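Local atomic coordinates of nucleoside diphosphate kinase (Pyrobaculum aerophilum, PDB entry 1XQI), a protein that probably transfers the gamma phosphate of ATP to nucleoside diphosphates by a ping-pong mechanism through a phosphorylated active-site intermediate. Residues V15-L20 against V121-R126. The protein carries 6 engineered substitutions. Sequence-based numbering, arbitrary orientation.
Sequences VEKTLL and VLKGNR
With CG anti to the backbone N (chi1 162°) and the chain extended beyond it, Glu16 carries its carboxylate to the start of helix 127-135; Lys17, whose CG is instead anti to its carbonyl carbon, lays CD against Val121 CG1 at 3.7 Å. The backbones pair as the central antiparallel strands of the ferredoxin-like sheet. Thr18 and Leu122 form a hydrogen-bonded pair, Thr18 N reaching Leu122 O at 2.7 Å and Leu122 N returning a straighter bond (165°) to Thr18 O. Beyond the strand, Gly124 N donates to Glu16 O at 3.1 Å, nearly along the C=O axis. On one face, Leu19 CD2 meets Val121 CG2 at 3.9 Å, the side chains crossing at about a right angle; Leu19 also lies near His172, predicted to carry the phosphohistidine intermediate. On the other, Thr18 and Leu122 lie side by side against Val131 of helix 127-135. Lys123 runs out past Val15 to a salt bridge with Glu195. Glu16 OE2 accepts a hydrogen bond from Val128 N; an alanine in place of Glu16 would remove this bond and probably loosen the helix start from the residues leading into strand 17-22. A water donates weakly to Glu16 OE1, and its O accepts from Arg126 N, at the N-cap, at 2.9 Å.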
# COMPACT_ATOMS: atom_id res chain seq x y z
N VAL A 15 6.21 -18.70 10.76
CA VAL A 15 7.16 -17.92 9.92
C VAL A 15 7.32 -16.40 10.30
O VAL A 15 6.33 -15.70 10.59
CB VAL A 15 6.98 -18.17 8.37
CG1 VAL A 15 8.27 -17.92 7.64
CG2 VAL A 15 6.52 -19.62 8.04
N GLU A 16 8.58 -15.95 10.29
CA GLU A 16 9.06 -14.65 10.79
C GLU A 16 8.58 -13.46 9.94
O GLU A 16 8.35 -13.58 8.74
CB GLU A 16 10.60 -14.73 10.88
CG GLU A 16 11.36 -13.43 10.96
CD GLU A 16 12.87 -13.60 11.25
OE1 GLU A 16 13.26 -14.60 11.90
OE2 GLU A 16 13.68 -12.73 10.84
N LYS A 17 8.40 -12.31 10.59
CA LYS A 17 7.79 -11.14 9.98
C LYS A 17 8.66 -9.97 10.33
O LYS A 17 9.38 -9.99 11.33
CB LYS A 17 6.44 -10.85 10.62
CG LYS A 17 5.31 -11.58 10.02
CD LYS A 17 4.00 -11.18 10.65
CE LYS A 17 3.43 -12.32 11.45
NZ LYS A 17 3.91 -12.23 12.83
N THR A 18 8.57 -8.89 9.57
CA THR A 18 9.32 -7.70 9.95
C THR A 18 8.55 -6.46 9.54
O THR A 18 7.67 -6.53 8.70
CB THR A 18 10.75 -7.71 9.35
OG1 THR A 18 11.52 -6.64 9.92
CG2 THR A 18 10.69 -7.62 7.79
N LEU A 19 8.88 -5.33 10.14
CA LEU A 19 8.18 -4.09 9.85
C LEU A 19 9.10 -3.21 9.02
O LEU A 19 10.27 -2.94 9.40
CB LEU A 19 7.82 -3.40 11.17
CG LEU A 19 6.91 -2.17 11.28
CD1 LEU A 19 7.55 -0.94 10.72
CD2 LEU A 19 5.57 -2.44 10.63
N LEU A 20 8.56 -2.73 7.90
CA LEU A 20 9.25 -1.78 7.06
C LEU A 20 8.41 -0.50 6.91
O LEU A 20 7.22 -0.57 6.67
CB LEU A 20 9.58 -2.41 5.69
CG LEU A 20 10.39 -1.41 4.85
CD1 LEU A 20 11.92 -1.69 4.77
CD2 LEU A 20 9.73 -1.28 3.50
N VAL A 121 4.21 -4.91 6.59
CA VAL A 121 4.78 -6.05 7.30
C VAL A 121 5.12 -7.07 6.24
O VAL A 121 4.30 -7.35 5.35
CB VAL A 121 3.82 -6.60 8.33
CG1 VAL A 121 4.39 -7.88 9.00
CG2 VAL A 121 3.57 -5.54 9.40
N LEU A 122 6.33 -7.58 6.30
CA LEU A 122 6.83 -8.52 5.32
C LEU A 122 7.12 -9.80 6.08
O LEU A 122 7.77 -9.76 7.15
CB LEU A 122 8.13 -8.00 4.67
CG LEU A 122 7.94 -6.81 3.72
CD1 LEU A 122 9.22 -6.00 3.68
CD2 LEU A 122 7.56 -7.34 2.36
N LYS A 123 6.60 -10.90 5.53
CA LYS A 123 6.69 -12.24 6.06
C LYS A 123 7.52 -13.14 5.11
O LYS A 123 7.33 -13.17 3.86
CB LYS A 123 5.26 -12.82 6.21
CG LYS A 123 5.14 -14.20 6.92
CD LYS A 123 3.80 -14.86 6.63
CE LYS A 123 3.54 -16.16 7.43
NZ LYS A 123 2.74 -15.83 8.67
N GLY A 124 8.47 -13.84 5.68
CA GLY A 124 9.15 -14.87 4.95
C GLY A 124 10.28 -15.39 5.79
O GLY A 124 10.63 -14.79 6.84
N ASN A 125 10.87 -16.51 5.35
CA ASN A 125 12.07 -17.04 5.99
C ASN A 125 13.12 -15.96 6.31
O ASN A 125 13.61 -15.29 5.40
CB ASN A 125 12.70 -18.16 5.15
CG ASN A 125 13.95 -18.74 5.82
OD1 ASN A 125 13.90 -19.24 6.96
ND2 ASN A 125 15.09 -18.61 5.14
N ARG A 126 13.44 -15.80 7.59
CA ARG A 126 14.50 -14.86 8.08
C ARG A 126 14.33 -13.43 7.60
O ARG A 126 15.31 -12.73 7.27
CB ARG A 126 15.89 -15.42 7.78
CG ARG A 126 16.04 -16.79 8.38
CD ARG A 126 17.35 -17.47 8.00
NE ARG A 126 18.45 -16.83 8.70
CZ ARG A 126 19.69 -17.28 8.72
NH1 ARG A 126 20.01 -18.38 8.08
NH2 ARG A 126 20.61 -16.60 9.39
O HOH W 1 12.50 -17.04 10.01